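Local coordinates for protein D-lactate dehydrogenase (Fermentative) (Pseudomonas aeruginosa, PDB 6ABJ) that interconverts pyruvate and D-lactate with NADH/NAD+ as cofactor, probably during fermentation, as a tetrameric member of the D-isomer specific 2-hydroxyacid dehydrogenase family, at residues B[88-91]-B[96-99]; B[234-239]-B[256-261]; B[178-181]-B[185-188]. All coordinates share one frame; numbering follows the deposited sequence.

Interaction 1 (B[88-91]-B[96-99]); sequences VALR and NHVD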
loop_
_atom_site.group_PDB
_atom_site.type_symbol
_atom_site.label_atom_id
_atom_site.label_comp_id
_atom_site.label_asym_id
_atom_site.label_seq_id
_atom_site.Cartn_x
_atom_site.Cartn_y
_atom_site.Cartn_z
ATOM N N VAL B 88 28.053 3.185 -30.229
ATOM C CA VAL B 88 26.948 3.227 -29.286
ATOM C C VAL B 88 26.336 1.833 -29.263
ATOM O O VAL B 88 25.834 1.375 -30.265
ATOM C CB VAL B 88 25.864 4.220 -29.799
ATOM C CG1 VAL B 88 24.617 4.194 -28.888
ATOM C CG2 VAL B 88 26.428 5.632 -29.886
ATOM N N ALA B 89 26.423 1.152 -28.126
ATOM C CA ALA B 89 25.844 -0.180 -27.956
ATOM C C ALA B 89 24.581 -0.011 -27.104
ATOM O O ALA B 89 24.689 0.437 -25.944
ATOM C CB ALA B 89 26.784 -1.103 -27.224
ATOM N N LEU B 90 23.424 -0.398 -27.650
ATOM C CA LEU B 90 22.126 -0.305 -26.893
ATOM C C LEU B 90 21.916 -1.647 -26.251
ATOM O O LEU B 90 21.876 -2.702 -26.940
ATOM C CB LEU B 90 20.965 -0.014 -27.788
ATOM C CG LEU B 90 21.128 1.084 -28.815
ATOM C CD1 LEU B 90 19.946 1.114 -29.741
ATOM C CD2 LEU B 90 21.301 2.407 -28.111
ATOM N N ARG B 91 21.795 -1.663 -24.921
ATOM C CA ARG B 91 21.470 -2.899 -24.203
ATOM C C ARG B 91 19.933 -3.075 -24.177
ATOM O O ARG B 91 19.334 -3.339 -23.131
ATOM C CB ARG B 91 22.044 -2.936 -22.780
ATOM C CG ARG B 91 21.719 -1.739 -21.897
ATOM C CD ARG B 91 22.402 -1.860 -20.539
ATOM N NE ARG B 91 21.924 -0.883 -19.558
ATOM C CZ ARG B 91 22.354 0.373 -19.462
ATOM N NH1 ARG B 91 23.277 0.834 -20.296
ATOM N NH2 ARG B 91 21.854 1.172 -18.528
ATOM N N ASN B 96 14.147 3.918 -30.292
ATOM C CA ASN B 96 13.387 5.121 -30.669
ATOM C C ASN B 96 14.088 6.392 -30.284
ATOM O O ASN B 96 13.982 7.396 -30.974
ATOM C CB ASN B 96 12.027 5.149 -29.967
ATOM C CG ASN B 96 11.052 4.148 -30.541
ATOM O OD1 ASN B 96 11.083 3.825 -31.735
ATOM N ND2 ASN B 96 10.149 3.664 -29.685
ATOM N N HIS B 97 14.730 6.340 -29.125
ATOM C CA HIS B 97 15.592 7.396 -28.587
ATOM C C HIS B 97 16.855 7.781 -29.419
ATOM O O HIS B 97 17.580 8.732 -29.046
ATOM C CB HIS B 97 16.041 7.005 -27.182
ATOM C CG HIS B 97 16.790 5.676 -27.086
ATOM N ND1 HIS B 97 16.368 4.494 -27.676
ATOM C CD2 HIS B 97 17.910 5.357 -26.388
ATOM C CE1 HIS B 97 17.182 3.519 -27.326
ATOM N NE2 HIS B 97 18.123 4.013 -26.537
ATOM N N VAL B 98 17.143 7.034 -30.474
ATOM C CA VAL B 98 18.358 7.298 -31.291
ATOM C C VAL B 98 18.022 8.024 -32.565
ATOM O O VAL B 98 17.230 7.552 -33.371
ATOM C CB VAL B 98 19.091 5.977 -31.677
ATOM C CG1 VAL B 98 20.421 6.293 -32.346
ATOM C CG2 VAL B 98 19.342 5.116 -30.443
ATOM N N ASP B 99 18.639 9.168 -32.802
ATOM C CA ASP B 99 18.556 9.774 -34.152
ATOM C C ASP B 99 19.554 9.069 -35.117
ATOM O O ASP B 99 20.726 9.381 -35.104
ATOM C CB ASP B 99 18.866 11.282 -34.055
ATOM C CG ASP B 99 18.684 12.008 -35.393
ATOM O OD1 ASP B 99 18.467 11.352 -36.470
ATOM O OD2 ASP B 99 18.828 13.256 -35.358
#

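Interaction 2 (B[234-239]-B[256-261]); sequences QRLATM and AAALIE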
loop_
_atom_site.group_PDB
_atom_site.type_symbol
_atom_site.label_atom_id
_atom_site.label_comp_id
_atom_site.label_asym_id
_atom_site.label_seq_id
_atom_site.Cartn_x
_atom_site.Cartn_y
_atom_site.Cartn_z
ATOM N N GLN B 234 -12.466 0.190 -31.711
ATOM C CA GLN B 234 -13.220 -0.738 -32.542
ATOM C C GLN B 234 -12.858 -2.153 -32.159
ATOM O O GLN B 234 -13.681 -2.948 -31.900
ATOM C CB GLN B 234 -12.898 -0.495 -34.036
ATOM C CG GLN B 234 -13.014 -1.693 -34.983
ATOM C CD GLN B 234 -12.011 -1.679 -36.143
ATOM O OE1 GLN B 234 -11.428 -0.657 -36.451
ATOM N NE2 GLN B 234 -11.821 -2.811 -36.791
ATOM N N ARG B 235 -11.579 -2.425 -32.141
ATOM C CA ARG B 235 -11.136 -3.745 -31.749
ATOM C C ARG B 235 -11.591 -4.055 -30.306
ATOM O O ARG B 235 -12.001 -5.180 -30.023
ATOM C CB ARG B 235 -9.617 -3.864 -31.856
ATOM C CG ARG B 235 -9.166 -4.484 -33.162
ATOM C CD ARG B 235 -9.585 -3.611 -34.328
ATOM N NE ARG B 235 -8.571 -3.611 -35.373
ATOM C CZ ARG B 235 -8.540 -4.475 -36.382
ATOM N NH1 ARG B 235 -9.475 -5.412 -36.491
ATOM N NH2 ARG B 235 -7.571 -4.400 -37.283
ATOM N N LEU B 236 -11.524 -3.077 -29.396
ATOM C CA LEU B 236 -12.009 -3.310 -28.007
ATOM C C LEU B 236 -13.472 -3.665 -27.995
ATOM O O LEU B 236 -13.920 -4.518 -27.197
ATOM C CB LEU B 236 -11.797 -2.107 -27.069
ATOM C CG LEU B 236 -10.366 -1.871 -26.734
ATOM C CD1 LEU B 236 -10.209 -0.511 -26.135
ATOM C CD2 LEU B 236 -9.840 -2.988 -25.810
ATOM N N ALA B 237 -14.272 -2.962 -28.803
ATOM C CA ALA B 237 -15.690 -3.279 -28.832
ATOM C C ALA B 237 -16.001 -4.642 -29.517
ATOM O O ALA B 237 -17.055 -5.198 -29.316
ATOM C CB ALA B 237 -16.459 -2.140 -29.509
ATOM N N THR B 238 -15.054 -5.212 -30.275
ATOM C CA THR B 238 -15.190 -6.577 -30.893
ATOM C C THR B 238 -15.027 -7.677 -29.779
ATOM O O THR B 238 -15.722 -8.725 -29.746
ATOM C CB THR B 238 -14.112 -6.698 -32.028
ATOM O OG1 THR B 238 -14.238 -5.573 -32.940
ATOM C CG2 THR B 238 -14.178 -8.013 -32.797
ATOM N N MET B 239 -14.183 -7.365 -28.800
ATOM C CA MET B 239 -13.869 -8.370 -27.748
ATOM C C MET B 239 -15.090 -8.859 -26.978
ATOM O O MET B 239 -16.076 -8.211 -26.919
ATOM C CB MET B 239 -12.829 -7.825 -26.812
ATOM C CG MET B 239 -11.516 -7.671 -27.511
ATOM S SD MET B 239 -10.156 -6.990 -26.649
ATOM C CE MET B 239 -10.126 -8.100 -25.224
ATOM N N ALA B 256 -4.155 3.351 -25.808
ATOM C CA ALA B 256 -4.407 3.333 -24.366
ATOM C C ALA B 256 -5.579 4.163 -23.972
ATOM O O ALA B 256 -6.387 3.802 -23.109
ATOM C CB ALA B 256 -3.159 3.786 -23.635
ATOM N N ALA B 257 -5.743 5.286 -24.660
ATOM C CA ALA B 257 -6.859 6.133 -24.416
ATOM C C ALA B 257 -8.181 5.417 -24.536
ATOM O O ALA B 257 -9.062 5.701 -23.788
ATOM C CB ALA B 257 -6.807 7.377 -25.358
ATOM N N ALA B 258 -8.343 4.541 -25.533
ATOM C CA ALA B 258 -9.601 3.761 -25.734
ATOM C C ALA B 258 -9.859 2.654 -24.660
ATOM O O ALA B 258 -10.979 2.231 -24.399
ATOM C CB ALA B 258 -9.516 3.060 -27.103
ATOM N N LEU B 259 -8.782 2.223 -24.018
ATOM C CA LEU B 259 -8.895 1.217 -22.947
ATOM C C LEU B 259 -9.682 1.748 -21.758
ATOM O O LEU B 259 -10.381 1.007 -21.110
ATOM C CB LEU B 259 -7.520 0.810 -22.500
ATOM C CG LEU B 259 -6.564 0.092 -23.467
ATOM C CD1 LEU B 259 -5.210 -0.078 -22.879
ATOM C CD2 LEU B 259 -7.120 -1.224 -23.828
ATOM N N ILE B 260 -9.585 3.041 -21.495
ATOM C CA ILE B 260 -10.207 3.634 -20.349
ATOM C C ILE B 260 -11.702 3.473 -20.369
ATOM O O ILE B 260 -12.322 3.108 -19.386
ATOM C CB ILE B 260 -9.828 5.114 -20.260
ATOM C CG1 ILE B 260 -8.368 5.211 -19.839
ATOM C CG2 ILE B 260 -10.663 5.862 -19.253
ATOM C CD1 ILE B 260 -7.803 6.584 -19.996
ATOM N N GLU B 261 -12.341 3.877 -21.451
ATOM C CA GLU B 261 -13.778 3.831 -21.478
ATOM C C GLU B 261 -14.284 2.393 -21.404
ATOM O O GLU B 261 -15.300 2.152 -20.760
ATOM C CB GLU B 261 -14.328 4.614 -22.704
ATOM C CG GLU B 261 -14.227 6.134 -22.470
ATOM C CD GLU B 261 -14.839 6.627 -21.132
ATOM O OE1 GLU B 261 -16.016 6.303 -20.817
ATOM O OE2 GLU B 261 -14.164 7.368 -20.372
#

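Interaction 3 (B[178-181]-B[185-188]); sequences IMAG and ELLA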
loop_
_atom_site.group_PDB
_atom_site.type_symbol
_atom_site.label_atom_id
_atom_site.label_comp_id
_atom_site.label_asym_id
_atom_site.label_seq_id
_atom_site.Cartn_x
_atom_site.Cartn_y
_atom_site.Cartn_z
ATOM N N ILE B 178 2.728 -22.609 -22.999
ATOM C CA ILE B 178 2.441 -22.550 -21.552
ATOM C C ILE B 178 0.956 -22.580 -21.315
ATOM O O ILE B 178 0.500 -23.331 -20.476
ATOM C CB ILE B 178 3.009 -21.284 -20.911
ATOM C CG1 ILE B 178 4.529 -21.289 -20.993
ATOM C CG2 ILE B 178 2.641 -21.252 -19.440
ATOM C CD1 ILE B 178 5.163 -19.949 -20.680
ATOM N N MET B 179 0.182 -21.777 -22.053
ATOM C CA MET B 179 -1.252 -21.704 -21.765
ATOM C C MET B 179 -1.973 -23.033 -22.138
ATOM O O MET B 179 -2.951 -23.424 -21.456
ATOM C CB MET B 179 -1.935 -20.517 -22.450
ATOM C CG MET B 179 -1.399 -19.150 -22.021
ATOM S SD MET B 179 -1.530 -18.925 -20.208
ATOM C CE MET B 179 -3.297 -18.759 -20.033
ATOM N N ALA B 180 -1.491 -23.701 -23.186
ATOM C CA ALA B 180 -1.950 -25.058 -23.491
ATOM C C ALA B 180 -1.792 -26.028 -22.344
ATOM O O ALA B 180 -2.686 -26.800 -22.087
ATOM C CB ALA B 180 -1.249 -25.584 -24.727
ATOM N N GLY B 181 -0.722 -25.907 -21.559
ATOM C CA GLY B 181 -0.511 -26.750 -20.369
ATOM C C GLY B 181 -1.473 -26.560 -19.225
ATOM O O GLY B 181 -1.669 -27.463 -18.392
ATOM N N GLU B 185 -8.035 -23.646 -24.297
ATOM C CA GLU B 185 -8.292 -23.839 -25.706
ATOM C C GLU B 185 -7.616 -22.675 -26.405
ATOM O O GLU B 185 -8.048 -21.506 -26.238
ATOM C CB GLU B 185 -9.796 -23.805 -25.940
ATOM C CG GLU B 185 -10.182 -24.020 -27.397
ATOM C CD GLU B 185 -11.661 -23.946 -27.676
ATOM O OE1 GLU B 185 -12.526 -23.923 -26.786
ATOM O OE2 GLU B 185 -11.932 -23.875 -28.869
ATOM N N LEU B 186 -6.603 -22.975 -27.221
ATOM C CA LEU B 186 -5.803 -21.950 -27.879
ATOM C C LEU B 186 -6.303 -21.485 -29.265
ATOM O O LEU B 186 -6.462 -22.328 -30.167
ATOM C CB LEU B 186 -4.406 -22.429 -28.084
ATOM C CG LEU B 186 -3.436 -22.072 -26.959
ATOM C CD1 LEU B 186 -3.155 -20.594 -26.901
ATOM C CD2 LEU B 186 -3.987 -22.542 -25.640
ATOM N N LEU B 187 -6.490 -20.169 -29.418
ATOM C CA LEU B 187 -6.869 -19.506 -30.668
ATOM C C LEU B 187 -5.733 -18.610 -31.065
ATOM O O LEU B 187 -5.003 -18.066 -30.237
ATOM C CB LEU B 187 -8.144 -18.692 -30.534
ATOM C CG LEU B 187 -9.311 -19.393 -29.858
ATOM C CD1 LEU B 187 -10.475 -18.465 -29.801
ATOM C CD2 LEU B 187 -9.699 -20.676 -30.530
ATOM N N ALA B 188 -5.517 -18.492 -32.353
ATOM C CA ALA B 188 -4.382 -17.750 -32.833
ATOM C C ALA B 188 -4.657 -16.975 -34.100
ATOM O O ALA B 188 -5.393 -17.404 -34.973
ATOM C CB ALA B 188 -3.258 -18.722 -33.086
#

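Interaction 1 (B[88-91]-B[96-99])
In Leu-90 CG lies beside the backbone N with the carbonyl carbon on the far side (chi1 -46°), which sends the leucine fork toward Val-98, whose CG2 is the methyl turned to it. The two side chains meet tip to tip, and CG2 of Val-98 lies 4.1 Å from CD2 of Leu-90 and equally far from CD1, so one valine methyl faces both branches of the leucine fork. His-97 joins from the flank. Its CG takes the hindered place between backbone N and carbonyl carbon (chi1 58°), which folds the imidazole back over the valine and brings its NE2 to 3.9 Å from Leu-90 CD2. The leucine methyl approaches this ring obliquely, and the two side chains run past each other in opposite senses. One ring face is covered from within the same segment, with Val-98 CG2 4.0 Å above the plane and over the ring centre. That single methyl thus packs on both the imidazole and the leucine.

Leu-90 ends strand 87-90 of the parallel sheet in the domain that, in this family, is usually called catalytic or substrate-binding; residues 96-99 belong to the loop leading to helix 100-105, whose N-cap is Asp-99. Leu-72 and Val-110 touch both Leu-90 and Val-98 and extend the apolar cluster. The side chain of Phe-314, which contacts NADH when the cofactor is bound (it is absent from this apo model), is about 11 Å from that of Leu-90. Across the two segments the contact consists of van der Waals packing between aliphatic methyls and an imidazole, so the loop is fitted to the strand end here by shape rather than by directed polar bonds.

Interaction 2 (B[234-239]-B[256-261])
Leu-236 is the residue of 234-239 that touches 256-261. Two positions ahead of it, Gln-234 uses its carbonyl within the helix: its O accepts Thr-238 OG1 at 2.9 Å. Arg-235 lies along helix 207-213, on Leu-207 and Leu-211. Leu-236 then points into the neighbouring helix, its CG set beside the backbone N (chi1 -70°) so that the side chain extends toward helix 256-265. The two methyls have different partners. CD1 rests on the peptide link between Ala-258 and Leu-259, 3.3 Å from Ala-258 O and 3.7 Å from Leu-259 N, a close fit for a methyl group; it also meets Ala-258 CB at 3.8 Å. CD2 goes to the other leucine, 3.8 Å from Leu-259 CD2, and these two side chains cross at about a right angle.

Helices 233-238 and 256-265 are successive crossover helices of the Rossmann-type NAD-binding domain, joining neighbouring parallel strands 216-219, 243-247 and 268-273, and this leucine pair fills the seam between them. Leu-259 also reaches down to the sheet, onto Leu-268 and Leu-271. Past Leu-236, Thr-238 folds its hydroxyl back along the helix (chi1 -53°); OG1 stands 37° out of the plane of the Gln-234 carbonyl, whose oxygen also takes a weak bond from Thr-238 N. Met-239 leaves helical geometry, drops its side chain onto Leu-211 and Leu-268, and shares Gln-267 NE2 with Leu-236, the carbonyl oxygens of both accepting from that amide.

Interaction 3 (B[178-181]-B[185-188])
The beta-alpha-beta unit of strand 162-166, helix 170-181 and strand 185-189, part of the Rossmann-type NAD-binding domain, turns tightly between the helix and the second strand, and Met-179 and Ala-180 here meet Leu-186. The helix begins with Gln-170 and Ile-171, which bind NADH in the complex, just after a turn that fits the GxGxxG pattern; this contact lies at the far end of that helix, with the side chain of Met-179 about 11 Å from that of Ile-171. Leu-186 on the strand does most of the reaching. Its chi1 of -92° departs noticeably from a staggered value, and its CD2 is the methyl that meets the helix backbone: it lies 3.7 Å from Ala-180 N, 3.9 Å from Ala-180 CA and 4.1 Å from Met-179 C. The packing is thus of a methyl against a peptide link more than of side chain against side chain.

Met-179 starts out toward the strand, and its CB is 4.3 Å from Leu-186 CD2. The rest of the side chain bends away, chi2 and chi3 both near -60°, and lies on Val-126 and Ile-129 of helix 118-134 and on Val-163 of the sheet. Leu-186 also leans on Val-165 of the adjacent strand 162-166, so it is packed between helix and sheet. Ile-178 of the same helix packs on Phe-182 of a neighbouring subunit. The small CB of Ala-180 stands 4.2 Å from Leu-186 CD2.

From the N terminus, interaction 1 comes first: it closes the short loop 92-95 and ties the end of strand 87-90, in the five-stranded sheet, to the loop before helix 100-105. The chain then enters the NAD-binding domain, where interaction 3 closes the three-residue turn between helix 170-181 and strand 185-189. Interaction 2 follows, spanning 16 residues that include strand 243-247 and pairing two consecutive helices. The three contacts are strictly in series, with none nested or crossing. Interactions 2 and 3 share the seven-stranded sheet domain with centres 23 Å apart, whereas interaction 1 lies 32 and 35 Å from them, centre to centre.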